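Protein (sliding clamp) (Enterobacteria phage RB69, PDB 1B77) probably encircles DNA as a ring of three subunits and tethers the phage DNA polymerase to its template, making replication processive. Local coordinates at residues Gly20-Gln25 / Ala95-Ile100; Lys27-Arg32 / Ala40-Ser45; Val114-Lys119 / Tyr194-Trp199; Lys188-Asn193 / Ser211-Tyr216. One frame throughout, in Å; residues are numbered along the deposited sequence.

Contact 1. Residues Gly20-Gln25 / Ala95-Ile100; sequences GILLSQ and ADKSTI
Ile100 reaches across to strand 21-23 with its CD1 methyl, the tight part of a contact that lays the loop between strands 88-92 and 114-118 against the antiparallel pair 21-23/52-54, within the processivity-factor family region. CD1 lies 3.4 Å from Ile21 O and 4.2 Å from Leu22 CB, so the methyl settles on the peptide between the two residues with Leu22 CB beside it. The torsions account for the reach: CG1 stands between the backbone N and the carbonyl carbon (chi1 62°), and CD1 then extends from it in the anti position (chi2 170°). The other branch, CG2, turns to the CA of Gly20 at 4.4 Å; Gly20, which has no side chain, lets CG2 lie against its backbone. Ala53 of strand 52-54 also touches Ile100, and Phe102 packs on Leu22.

The looser side belongs to Lys97, which is exposed. Its chain runs out extended and meets Leu22 obliquely, with CE placed 4.1 Å from Leu22 CD2 and equally far from CD1. The methylene next to its amino group makes the touch. The 3-10 turn 97-99 is braced from within: Asp96 OD2 takes Ser98 N at 3.0 Å in an Asx turn and Ser98 OG at 2.7 Å, the two donors arriving from opposite faces of the carboxylate plane. Asp96 O likewise accepts from Thr99 N and OG1. Polar bonding thus shapes the loop internally, while it meets the strand wholly by van der Waals contact, through one isoleucine and the aliphatic part of a lysine.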
loop_
_atom_site.group_PDB
_atom_site.type_symbol
_atom_site.label_atom_id
_atom_site.label_comp_id
_atom_site.label_asym_id
_atom_site.label_seq_id
_atom_site.Cartn_x
_atom_site.Cartn_y
_atom_site.Cartn_z
ATOM N N GLY A 20 -22.704 -7.708 -7.021
ATOM C CA GLY A 20 -23.173 -8.481 -8.154
ATOM C C GLY A 20 -24.031 -7.631 -9.065
ATOM O O GLY A 20 -24.376 -6.505 -8.715
ATOM N N ILE A 21 -24.370 -8.145 -10.238
ATOM C CA ILE A 21 -25.204 -7.373 -11.148
ATOM C C ILE A 21 -25.866 -8.218 -12.231
ATOM O O ILE A 21 -25.431 -9.332 -12.534
ATOM C CB ILE A 21 -24.374 -6.260 -11.833
ATOM C CG1 ILE A 21 -25.299 -5.270 -12.538
ATOM C CG2 ILE A 21 -23.409 -6.867 -12.822
ATOM C CD1 ILE A 21 -24.577 -4.034 -13.016
ATOM N N LEU A 22 -26.947 -7.697 -12.790
ATOM C CA LEU A 22 -27.608 -8.386 -13.884
ATOM C C LEU A 22 -27.439 -7.478 -15.097
ATOM O O LEU A 22 -27.890 -6.333 -15.083
ATOM C CB LEU A 22 -29.101 -8.601 -13.595
ATOM C CG LEU A 22 -29.905 -9.175 -14.776
ATOM C CD1 LEU A 22 -29.392 -10.576 -15.137
ATOM C CD2 LEU A 22 -31.390 -9.225 -14.421
ATOM N N LEU A 23 -26.760 -7.971 -16.126
ATOM C CA LEU A 23 -26.578 -7.188 -17.342
ATOM C C LEU A 23 -27.668 -7.623 -18.313
ATOM O O LEU A 23 -27.916 -8.819 -18.469
ATOM C CB LEU A 23 -25.204 -7.442 -17.960
ATOM C CG LEU A 23 -23.981 -7.040 -17.142
ATOM C CD1 LEU A 23 -22.724 -7.521 -17.854
ATOM C CD2 LEU A 23 -23.956 -5.533 -16.947
ATOM N N SER A 24 -28.318 -6.648 -18.946
ATOM C CA SER A 24 -29.392 -6.909 -19.906
ATOM C C SER A 24 -29.032 -6.318 -21.261
ATOM O O SER A 24 -28.385 -5.270 -21.347
ATOM C CB SER A 24 -30.712 -6.287 -19.428
ATOM O OG SER A 24 -31.125 -6.836 -18.184
ATOM N N GLN A 25 -29.459 -6.990 -22.322
ATOM C CA GLN A 25 -29.171 -6.523 -23.670
ATOM C C GLN A 25 -29.593 -5.061 -23.852
ATOM O O GLN A 25 -30.651 -4.647 -23.381
ATOM C CB GLN A 25 -29.875 -7.430 -24.681
ATOM C CG GLN A 25 -29.472 -8.891 -24.529
ATOM C CD GLN A 25 -30.067 -9.784 -25.595
ATOM O OE1 GLN A 25 -30.021 -9.456 -26.782
ATOM N NE2 GLN A 25 -30.613 -10.929 -25.184
ATOM N N ALA A 95 -23.912 -16.432 -12.927
ATOM C CA ALA A 95 -24.645 -16.678 -11.699
ATOM C C ALA A 95 -26.134 -16.935 -11.905
ATOM O O ALA A 95 -26.740 -16.460 -12.864
ATOM C CB ALA A 95 -24.458 -15.505 -10.755
ATOM N N ASP A 96 -26.723 -17.710 -11.007
ATOM C CA ASP A 96 -28.144 -17.937 -11.112
ATOM C C ASP A 96 -28.729 -16.652 -10.545
ATOM O O ASP A 96 -28.295 -16.185 -9.486
ATOM C CB ASP A 96 -28.593 -19.119 -10.265
ATOM C CG ASP A 96 -30.085 -19.358 -10.372
ATOM O OD1 ASP A 96 -30.510 -20.079 -11.299
ATOM O OD2 ASP A 96 -30.832 -18.805 -9.540
ATOM N N LYS A 97 -29.696 -16.081 -11.256
ATOM C CA LYS A 97 -30.343 -14.841 -10.845
ATOM C C LYS A 97 -30.706 -14.780 -9.368
ATOM O O LYS A 97 -30.597 -13.725 -8.751
ATOM C CB LYS A 97 -31.634 -14.607 -11.648
ATOM C CG LYS A 97 -31.449 -14.046 -13.033
ATOM C CD LYS A 97 -32.810 -13.693 -13.646
ATOM C CE LYS A 97 -32.660 -13.028 -15.012
ATOM N NZ LYS A 97 -33.980 -12.629 -15.615
ATOM N N SER A 98 -31.140 -15.901 -8.800
ATOM C CA SER A 98 -31.559 -15.902 -7.404
ATOM C C SER A 98 -30.477 -15.587 -6.388
ATOM O O SER A 98 -30.796 -15.331 -5.229
ATOM C CB SER A 98 -32.231 -17.236 -7.032
ATOM O OG SER A 98 -31.302 -18.305 -6.906
ATOM N N THR A 99 -29.210 -15.590 -6.807
ATOM C CA THR A 99 -28.103 -15.322 -5.877
ATOM C C THR A 99 -27.575 -13.894 -5.863
ATOM O O THR A 99 -26.544 -13.621 -5.243
ATOM C CB THR A 99 -26.886 -16.248 -6.124
ATOM O OG1 THR A 99 -26.310 -15.954 -7.400
ATOM C CG2 THR A 99 -27.308 -17.711 -6.068
ATOM N N ILE A 100 -28.256 -12.990 -6.556
ATOM C CA ILE A 100 -27.861 -11.585 -6.570
ATOM C C ILE A 100 -29.122 -10.748 -6.479
ATOM O O ILE A 100 -30.203 -11.226 -6.818
ATOM C CB ILE A 100 -27.138 -11.193 -7.865
ATOM C CG1 ILE A 100 -28.071 -11.389 -9.057
ATOM C CG2 ILE A 100 -25.873 -12.008 -8.012
ATOM C CD1 ILE A 100 -27.532 -10.814 -10.343
#

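Contact 2. Residues Lys27-Arg32 / Ala40-Ser45; sequences KFIMTR and AEANIS
Strands 28-32 and 40-44 run antiparallel, 174° between their directions and 4.7 Å apart at closest approach, as the two arms of a beta hairpin. Ile29 pairs with Ala42 and Thr31 with Ala40 in hydrogen-bonded pairs; beyond them Ile44 N bonds to Lys27 O (2.8 Å).

On the face carrying Phe28, Met30, Glu41 and Asn43, the Phe28 ring, its CG anti to the backbone N (chi1 178°), leans across the partner strand toward Glu41 and Asn43. Glu41 puts CB 3.7 Å from Phe28 CZ and OE1 in the plane of the ring at its edge, the carboxylate standing almost perpendicular to the ring; OE1 is also hydrogen-bonded to Tyr39 OH. Asn43 ND2 comes to another part of the ring edge, 3.4 Å from Phe28 CD1.

The other face, with Ile29, Thr31, Ala40 and Ala42, meets mostly through methyl and methylene groups. Ile29 and Ile44 meet at about a right angle, CG2 of Ile29 lying 3.8 Å from CD1 of Ile44, while Thr31 CG2 rests on Ala40 CB. Helix 5-15 covers this face through Phe14 and Thr7, and strand 215-219 continues the sheet beyond 38-44.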
loop_
_atom_site.group_PDB
_atom_site.type_symbol
_atom_site.label_atom_id
_atom_site.label_comp_id
_atom_site.label_asym_id
_atom_site.label_seq_id
_atom_site.Cartn_x
_atom_site.Cartn_y
_atom_site.Cartn_z
ATOM N N LYS A 27 -27.896 -0.746 -24.424
ATOM C CA LYS A 27 -26.763 0.105 -24.075
ATOM C C LYS A 27 -27.053 0.757 -22.751
ATOM O O LYS A 27 -26.704 1.912 -22.537
ATOM C CB LYS A 27 -26.525 1.186 -25.133
ATOM C CG LYS A 27 -25.811 0.650 -26.362
ATOM C CD LYS A 27 -25.602 1.696 -27.463
ATOM C CE LYS A 27 -25.086 1.012 -28.720
ATOM N NZ LYS A 27 -24.433 1.899 -29.720
ATOM N N PHE A 28 -27.668 -0.009 -21.854
ATOM C CA PHE A 28 -28.054 0.503 -20.553
ATOM C C PHE A 28 -27.708 -0.450 -19.391
ATOM O O PHE A 28 -27.877 -1.670 -19.481
ATOM C CB PHE A 28 -29.556 0.783 -20.586
ATOM C CG PHE A 28 -30.122 1.277 -19.291
ATOM C CD1 PHE A 28 -29.893 2.581 -18.869
ATOM C CD2 PHE A 28 -30.914 0.444 -18.505
ATOM C CE1 PHE A 28 -30.447 3.051 -17.685
ATOM C CE2 PHE A 28 -31.473 0.900 -17.317
ATOM C CZ PHE A 28 -31.239 2.210 -16.906
ATOM N N ILE A 29 -27.217 0.128 -18.299
ATOM C CA ILE A 29 -26.872 -0.645 -17.119
ATOM C C ILE A 29 -27.444 0.011 -15.866
ATOM O O ILE A 29 -27.601 1.238 -15.795
ATOM C CB ILE A 29 -25.345 -0.783 -16.954
ATOM C CG1 ILE A 29 -24.699 0.599 -16.917
ATOM C CG2 ILE A 29 -24.772 -1.616 -18.092
ATOM C CD1 ILE A 29 -23.229 0.580 -16.592
ATOM N N MET A 30 -27.775 -0.816 -14.885
ATOM C CA MET A 30 -28.303 -0.326 -13.627
ATOM C C MET A 30 -28.057 -1.345 -12.522
ATOM O O MET A 30 -27.831 -2.529 -12.780
ATOM C CB MET A 30 -29.802 -0.034 -13.737
ATOM C CG MET A 30 -30.672 -1.243 -14.055
ATOM S SD MET A 30 -32.441 -0.827 -14.020
ATOM C CE MET A 30 -33.163 -2.310 -14.738
ATOM N N THR A 31 -28.101 -0.870 -11.287
ATOM C CA THR A 31 -27.898 -1.736 -10.147
ATOM C C THR A 31 -28.562 -1.093 -8.944
ATOM O O THR A 31 -28.908 0.094 -8.961
ATOM C CB THR A 31 -26.393 -1.927 -9.849
ATOM O OG1 THR A 31 -26.230 -2.921 -8.827
ATOM C CG2 THR A 31 -25.770 -0.615 -9.376
ATOM N N ARG A 32 -28.751 -1.885 -7.901
ATOM C CA ARG A 32 -29.350 -1.382 -6.681
ATOM C C ARG A 32 -28.762 -2.164 -5.517
ATOM O O ARG A 32 -28.545 -3.372 -5.624
ATOM C CB ARG A 32 -30.872 -1.536 -6.733
ATOM C CG ARG A 32 -31.563 -1.159 -5.436
ATOM C CD ARG A 32 -33.066 -0.956 -5.617
ATOM N NE ARG A 32 -33.708 -0.718 -4.328
ATOM C CZ ARG A 32 -34.979 -0.356 -4.165
ATOM N NH1 ARG A 32 -35.770 -0.183 -5.220
ATOM N NH2 ARG A 32 -35.461 -0.169 -2.942
ATOM N N ALA A 40 -28.300 3.048 -9.052
ATOM C CA ALA A 40 -27.443 3.660 -10.059
ATOM C C ALA A 40 -27.802 3.161 -11.453
ATOM O O ALA A 40 -28.184 1.998 -11.636
ATOM C CB ALA A 40 -25.973 3.370 -9.766
ATOM N N GLU A 41 -27.674 4.050 -12.433
ATOM C CA GLU A 41 -27.972 3.711 -13.814
ATOM C C GLU A 41 -27.156 4.584 -14.749
ATOM O O GLU A 41 -26.748 5.694 -14.394
ATOM C CB GLU A 41 -29.461 3.903 -14.115
ATOM C CG GLU A 41 -29.952 5.339 -13.959
ATOM C CD GLU A 41 -31.329 5.554 -14.579
ATOM O OE1 GLU A 41 -32.243 4.743 -14.333
ATOM O OE2 GLU A 41 -31.492 6.546 -15.315
ATOM N N ALA A 42 -26.934 4.082 -15.955
ATOM C CA ALA A 42 -26.159 4.826 -16.928
ATOM C C ALA A 42 -26.293 4.276 -18.332
ATOM O O ALA A 42 -26.468 3.072 -18.526
ATOM C CB ALA A 42 -24.689 4.823 -16.519
ATOM N N ASN A 43 -26.208 5.178 -19.306
ATOM C CA ASN A 43 -26.248 4.816 -20.717
ATOM C C ASN A 43 -24.789 4.610 -21.086
ATOM O O ASN A 43 -23.941 5.414 -20.713
ATOM C CB ASN A 43 -26.828 5.959 -21.551
ATOM C CG ASN A 43 -28.278 6.210 -21.257
ATOM O OD1 ASN A 43 -28.744 7.349 -21.331
ATOM N ND2 ASN A 43 -29.013 5.154 -20.939
ATOM N N ILE A 44 -24.496 3.531 -21.802
ATOM C CA ILE A 44 -23.124 3.232 -22.194
ATOM C C ILE A 44 -22.974 3.185 -23.710
ATOM O O ILE A 44 -23.967 3.114 -24.436
ATOM C CB ILE A 44 -22.656 1.882 -21.585
ATOM C CG1 ILE A 44 -23.654 0.775 -21.927
ATOM C CG2 ILE A 44 -22.509 2.019 -20.079
ATOM C CD1 ILE A 44 -23.276 -0.605 -21.391
ATOM N N SER A 45 -21.734 3.217 -24.187
ATOM C CA SER A 45 -21.480 3.197 -25.624
ATOM C C SER A 45 -21.333 1.784 -26.179
ATOM O O SER A 45 -21.256 1.594 -27.396
ATOM C CB SER A 45 -20.226 4.014 -25.950
ATOM O OG SER A 45 -19.102 3.511 -25.247
#

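Contact 3. Residues Val114-Lys119 / Tyr194-Trp199; sequences VITEIK and YKVMLW
An antiparallel strand pair closes one end of the six-stranded sheet that runs through this sliding-clamp subunit: strand 114-118 is outermost within the chain, and 194-199 lies inside it. Six backbone hydrogen bonds join Val114 to Leu198, Thr116 to Val196 and Ile118 to Tyr194, each pair bonded in both directions. The bonds of the middle pair are the shortest, Val196 N to Thr116 O 2.6 Å and Thr116 N to Val196 O 2.7 Å.

The face bearing Ile115, Glu117, Lys195 and Met197 is the more exposed. There Ile115 and Met197 lie side by side, pointing the same way, with CG1 of Ile115 4.1 Å from CG of Met197. With CG1 beside the backbone N (chi1 -62°), the other branch of Ile115, CG2, is left anti to it and meets Lys195 CG at 4.0 Å.

Buried residues fill the opposite face. Ile118 CG2 touches both CB of Tyr194 and CG2 of Val196 at about van der Waals distance. Helix 120-132 packs here by Leu123, which touches Ile118 and Tyr194, and strand 165-171 reaches Thr116, whose OG1 is bonded to Thr170 OG1. With OG1 anti to its backbone N (chi1 180°), Thr116 turns its methyl toward the partner strand, where CG2 lies alongside Val196 and presses on CB at 3.3 Å, tighter than usual for two carbons.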
loop_
_atom_site.group_PDB
_atom_site.type_symbol
_atom_site.label_atom_id
_atom_site.label_comp_id
_atom_site.label_asym_id
_atom_site.label_seq_id
_atom_site.Cartn_x
_atom_site.Cartn_y
_atom_site.Cartn_z
ATOM N N VAL A 114 -36.967 20.402 -4.964
ATOM C CA VAL A 114 -35.948 21.451 -5.029
ATOM C C VAL A 114 -34.754 20.933 -5.818
ATOM O O VAL A 114 -34.409 19.751 -5.728
ATOM C CB VAL A 114 -35.398 21.841 -3.646
ATOM C CG1 VAL A 114 -35.052 23.319 -3.633
ATOM C CG2 VAL A 114 -36.373 21.477 -2.560
ATOM N N ILE A 115 -34.107 21.816 -6.567
ATOM C CA ILE A 115 -32.944 21.429 -7.350
ATOM C C ILE A 115 -31.724 22.245 -6.962
ATOM O O ILE A 115 -31.810 23.458 -6.802
ATOM C CB ILE A 115 -33.178 21.634 -8.864
ATOM C CG1 ILE A 115 -34.328 20.745 -9.351
ATOM C CG2 ILE A 115 -31.900 21.328 -9.629
ATOM C CD1 ILE A 115 -34.682 20.940 -10.826
ATOM N N THR A 116 -30.590 21.574 -6.803
ATOM C CA THR A 116 -29.333 22.251 -6.484
ATOM C C THR A 116 -28.241 21.509 -7.241
ATOM O O THR A 116 -28.538 20.732 -8.150
ATOM C CB THR A 116 -29.016 22.242 -4.956
ATOM O OG1 THR A 116 -27.772 22.915 -4.719
ATOM C CG2 THR A 116 -28.923 20.822 -4.421
ATOM N N GLU A 117 -26.984 21.744 -6.878
ATOM C CA GLU A 117 -25.887 21.077 -7.555
ATOM C C GLU A 117 -24.594 21.148 -6.762
ATOM O O GLU A 117 -24.395 22.050 -5.959
ATOM C CB GLU A 117 -25.672 21.693 -8.936
ATOM C CG GLU A 117 -25.037 23.071 -8.946
ATOM C CD GLU A 117 -24.935 23.640 -10.355
ATOM O OE1 GLU A 117 -24.577 22.878 -11.283
ATOM O OE2 GLU A 117 -25.203 24.848 -10.541
ATOM N N ILE A 118 -23.719 20.180 -6.993
ATOM C CA ILE A 118 -22.437 20.130 -6.310
ATOM C C ILE A 118 -21.335 19.934 -7.354
ATOM O O ILE A 118 -21.455 19.094 -8.245
ATOM C CB ILE A 118 -22.421 18.977 -5.281
ATOM C CG1 ILE A 118 -21.100 18.965 -4.516
ATOM C CG2 ILE A 118 -22.696 17.650 -5.983
ATOM C CD1 ILE A 118 -21.150 18.143 -3.240
ATOM N N LYS A 119 -20.279 20.734 -7.248
ATOM C CA LYS A 119 -19.160 20.662 -8.181
ATOM C C LYS A 119 -18.223 19.526 -7.796
ATOM O O LYS A 119 -18.218 19.083 -6.646
ATOM C CB LYS A 119 -18.387 21.985 -8.178
ATOM C CG LYS A 119 -19.216 23.213 -8.538
ATOM C CD LYS A 119 -18.378 24.478 -8.436
ATOM C CE LYS A 119 -19.158 25.711 -8.873
ATOM N NZ LYS A 119 -19.633 25.584 -10.281
ATOM N N TYR A 194 -22.462 17.248 -10.304
ATOM C CA TYR A 194 -23.804 16.708 -10.269
ATOM C C TYR A 194 -24.929 17.701 -10.046
ATOM O O TYR A 194 -24.791 18.665 -9.300
ATOM C CB TYR A 194 -23.915 15.638 -9.178
ATOM C CG TYR A 194 -23.044 14.431 -9.401
ATOM C CD1 TYR A 194 -21.675 14.466 -9.122
ATOM C CD2 TYR A 194 -23.582 13.262 -9.930
ATOM C CE1 TYR A 194 -20.869 13.354 -9.371
ATOM C CE2 TYR A 194 -22.786 12.151 -10.183
ATOM C CZ TYR A 194 -21.436 12.204 -9.904
ATOM O OH TYR A 194 -20.661 11.096 -10.164
ATOM N N LYS A 195 -26.042 17.439 -10.717
ATOM C CA LYS A 195 -27.252 18.221 -10.545
ATOM C C LYS A 195 -27.932 17.446 -9.415
ATOM O O LYS A 195 -28.108 16.235 -9.520
ATOM C CB LYS A 195 -28.116 18.174 -11.811
ATOM C CG LYS A 195 -29.489 18.805 -11.634
ATOM C CD LYS A 195 -30.152 19.122 -12.976
ATOM C CE LYS A 195 -30.397 17.871 -13.802
ATOM N NZ LYS A 195 -31.045 18.193 -15.110
ATOM N N VAL A 196 -28.293 18.126 -8.337
ATOM C CA VAL A 196 -28.923 17.459 -7.200
ATOM C C VAL A 196 -30.410 17.751 -7.094
ATOM O O VAL A 196 -30.810 18.883 -6.851
ATOM C CB VAL A 196 -28.255 17.887 -5.887
ATOM C CG1 VAL A 196 -28.875 17.135 -4.710
ATOM C CG2 VAL A 196 -26.760 17.641 -5.973
ATOM N N MET A 197 -31.224 16.720 -7.262
ATOM C CA MET A 197 -32.669 16.875 -7.183
ATOM C C MET A 197 -33.226 16.204 -5.927
ATOM O O MET A 197 -33.120 14.987 -5.755
ATOM C CB MET A 197 -33.304 16.292 -8.435
ATOM C CG MET A 197 -32.764 16.938 -9.695
ATOM S SD MET A 197 -33.286 16.092 -11.162
ATOM C CE MET A 197 -32.030 14.799 -11.267
ATOM N N LEU A 198 -33.819 17.016 -5.059
ATOM C CA LEU A 198 -34.374 16.537 -3.800
ATOM C C LEU A 198 -35.899 16.444 -3.843
ATOM O O LEU A 198 -36.577 17.345 -4.345
ATOM C CB LEU A 198 -33.925 17.467 -2.679
ATOM C CG LEU A 198 -32.409 17.688 -2.663
ATOM C CD1 LEU A 198 -32.060 18.845 -1.750
ATOM C CD2 LEU A 198 -31.716 16.414 -2.219
ATOM N N TRP A 199 -36.435 15.352 -3.307
ATOM C CA TRP A 199 -37.874 15.136 -3.315
ATOM C C TRP A 199 -38.449 14.658 -2.000
ATOM O O TRP A 199 -37.918 13.747 -1.365
ATOM C CB TRP A 199 -38.242 14.116 -4.382
ATOM C CG TRP A 199 -39.666 13.671 -4.304
ATOM C CD1 TRP A 199 -40.770 14.393 -4.647
ATOM C CD2 TRP A 199 -40.141 12.387 -3.880
ATOM N NE1 TRP A 199 -41.901 13.637 -4.473
ATOM C CE2 TRP A 199 -41.544 12.399 -4.010
ATOM C CE3 TRP A 199 -39.514 11.222 -3.418
ATOM C CZ2 TRP A 199 -42.337 11.296 -3.684
ATOM C CZ3 TRP A 199 -40.306 10.118 -3.095
ATOM C CH2 TRP A 199 -41.699 10.168 -3.233
#

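Contact 4. Residues Lys188-Asn193 / Ser211-Tyr216; sequences KIQPGN and SSQVSY
Ile189 lies over one face of the Tyr216 ring in a CH-pi contact, the central element of this meeting between the loop leading into strand 194-201 and the turn that leads into strand 215-219 of the clamp's long sheet. CG1 of Ile189 is 4.0 Å from the ring centroid and 18° off the normal, displaced toward the rim on the CD1 side. CG2 comes to the neighbouring CE1, and the CA of Ile189 lies over the same ring, 3.7 Å from CZ. The opposite face is met by Val214 CG1 from within the turn, so the aromatic plane is held between two aliphatic groups.

Gln190 N donates to Tyr216 OH at 3.0 Å in a bond that is almost straight (172°), and the side chain of Gln190 passes the hydroxyl at about a right angle to the tyrosine, with CG 3.4 Å from OH. That oxygen is also bonded to Asn13 OD1 in helix 5-15. Gripped at its hydroxyl and on both faces, the ring has its rotation well defined. Tyr194 of strand 194-201 touches Ile189 and Tyr216, so the loop residue packs against two strands.

The other end is more exposed and includes a bridging water. Ser211 OG, between its backbone N and carbonyl carbon (chi1 66°), accepts from Gln213 N and Val214 N, an ST turn and ST motif that hold the turn together, while Ser211 CB approaches Asn193 O. The water donates to Asn193 O at 2.9 Å and accepts from Ser212 N at 3.1 Å.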
loop_
_atom_site.group_PDB
_atom_site.type_symbol
_atom_site.label_atom_id
_atom_site.label_comp_id
_atom_site.label_asym_id
_atom_site.label_seq_id
_atom_site.Cartn_x
_atom_site.Cartn_y
_atom_site.Cartn_z
ATOM N N LYS A 188 -22.082 6.517 -2.682
ATOM C CA LYS A 188 -21.100 5.832 -3.528
ATOM C C LYS A 188 -21.044 6.523 -4.894
ATOM O O LYS A 188 -21.041 5.866 -5.931
ATOM C CB LYS A 188 -21.510 4.365 -3.726
ATOM C CG LYS A 188 -21.882 3.620 -2.451
ATOM C CD LYS A 188 -20.671 3.276 -1.607
ATOM C CE LYS A 188 -21.093 2.629 -0.297
ATOM N NZ LYS A 188 -21.907 1.398 -0.498
ATOM N N ILE A 189 -21.011 7.848 -4.874
ATOM C CA ILE A 189 -20.975 8.651 -6.092
ATOM C C ILE A 189 -19.555 8.833 -6.624
ATOM O O ILE A 189 -18.689 9.331 -5.911
ATOM C CB ILE A 189 -21.565 10.052 -5.820
ATOM C CG1 ILE A 189 -23.063 9.944 -5.550
ATOM C CG2 ILE A 189 -21.308 10.971 -6.990
ATOM C CD1 ILE A 189 -23.397 9.326 -4.230
ATOM N N GLN A 190 -19.316 8.451 -7.874
ATOM C CA GLN A 190 -17.981 8.615 -8.451
ATOM C C GLN A 190 -17.690 10.109 -8.664
ATOM O O GLN A 190 -18.608 10.908 -8.766
ATOM C CB GLN A 190 -17.872 7.856 -9.785
ATOM C CG GLN A 190 -18.748 8.397 -10.912
ATOM C CD GLN A 190 -18.462 7.722 -12.250
ATOM O OE1 GLN A 190 -18.886 8.199 -13.296
ATOM N NE2 GLN A 190 -17.754 6.607 -12.215
ATOM N N PRO A 191 -16.410 10.504 -8.724
ATOM C CA PRO A 191 -16.092 11.925 -8.923
ATOM C C PRO A 191 -16.725 12.593 -10.147
ATOM O O PRO A 191 -16.834 11.994 -11.208
ATOM C CB PRO A 191 -14.565 11.935 -8.975
ATOM C CG PRO A 191 -14.224 10.550 -9.431
ATOM C CD PRO A 191 -15.176 9.710 -8.629
ATOM N N GLY A 192 -17.153 13.842 -9.974
ATOM C CA GLY A 192 -17.778 14.584 -11.061
ATOM C C GLY A 192 -18.698 15.701 -10.584
ATOM O O GLY A 192 -18.846 15.921 -9.377
ATOM N N ASN A 193 -19.304 16.409 -11.539
ATOM C CA ASN A 193 -20.233 17.500 -11.252
ATOM C C ASN A 193 -21.646 16.921 -11.297
ATOM O O ASN A 193 -21.998 16.187 -12.227
ATOM C CB ASN A 193 -20.112 18.600 -12.307
ATOM C CG ASN A 193 -18.735 19.232 -12.341
ATOM O OD1 ASN A 193 -18.304 19.865 -11.380
ATOM N ND2 ASN A 193 -18.040 19.064 -13.456
ATOM N N SER A 211 -25.159 13.329 -13.330
ATOM C CA SER A 211 -24.015 13.864 -14.049
ATOM C C SER A 211 -24.233 13.468 -15.496
ATOM O O SER A 211 -25.227 12.825 -15.827
ATOM C CB SER A 211 -22.707 13.252 -13.540
ATOM O OG SER A 211 -22.642 11.863 -13.830
ATOM N N SER A 212 -23.302 13.846 -16.357
ATOM C CA SER A 212 -23.411 13.509 -17.765
ATOM C C SER A 212 -23.118 12.029 -17.978
ATOM O O SER A 212 -23.409 11.483 -19.038
ATOM C CB SER A 212 -22.427 14.345 -18.575
ATOM O OG SER A 212 -21.099 14.110 -18.143
ATOM N N GLN A 213 -22.548 11.384 -16.964
ATOM C CA GLN A 213 -22.193 9.969 -17.053
ATOM C C GLN A 213 -23.063 9.001 -16.263
ATOM O O GLN A 213 -23.362 7.907 -16.728
ATOM C CB GLN A 213 -20.741 9.767 -16.615
ATOM C CG GLN A 213 -19.723 9.793 -17.740
ATOM C CD GLN A 213 -18.321 9.465 -17.251
ATOM O OE1 GLN A 213 -18.109 8.481 -16.525
ATOM N NE2 GLN A 213 -17.353 10.285 -17.650
ATOM N N VAL A 214 -23.466 9.391 -15.063
ATOM C CA VAL A 214 -24.265 8.498 -14.232
ATOM C C VAL A 214 -25.339 9.219 -13.414
ATOM O O VAL A 214 -25.191 10.393 -13.079
ATOM C CB VAL A 214 -23.346 7.715 -13.241
ATOM C CG1 VAL A 214 -24.177 6.780 -12.364
ATOM C CG2 VAL A 214 -22.312 6.917 -14.009
ATOM N N SER A 215 -26.417 8.502 -13.103
ATOM C CA SER A 215 -27.499 9.042 -12.288
ATOM C C SER A 215 -27.671 8.143 -11.078
ATOM O O SER A 215 -27.748 6.933 -11.223
ATOM C CB SER A 215 -28.814 9.087 -13.068
ATOM O OG SER A 215 -28.887 10.247 -13.885
ATOM N N TYR A 216 -27.715 8.731 -9.887
ATOM C CA TYR A 216 -27.898 7.948 -8.671
ATOM C C TYR A 216 -29.155 8.393 -7.949
ATOM O O TYR A 216 -29.502 9.575 -7.968
ATOM C CB TYR A 216 -26.739 8.125 -7.687
ATOM C CG TYR A 216 -25.357 7.804 -8.198
ATOM C CD1 TYR A 216 -24.605 8.763 -8.861
ATOM C CD2 TYR A 216 -24.777 6.559 -7.960
ATOM C CE1 TYR A 216 -23.300 8.504 -9.269
ATOM C CE2 TYR A 216 -23.462 6.287 -8.368
ATOM C CZ TYR A 216 -22.735 7.269 -9.018
ATOM O OH TYR A 216 -21.432 7.040 -9.392
HETATM O O HOH W 1 -21.788 16.187 -15.088
#

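Three of the four contacts are strung along one six-stranded sheet that spans both family regions of the chain. Contact 2 forms one end and contact 3 the other, their centres about 20 Å apart, and contact 4 lies about 12 Å from each. It meets contact 2 through a probable hydrogen bond from Ser215 N to Glu41 O (3.1 Å), and it meets contact 3 at Tyr194, whose CE2 is 3.5 Å from Ser211 CB. Contact 1 stands outside this sheet but packs on contact 2, Ile21 CD1 lying 3.6 Å from Met30 O. Contacts 1 and 3 fall on opposite sides of the chain's centre, about 31 Å apart between centres.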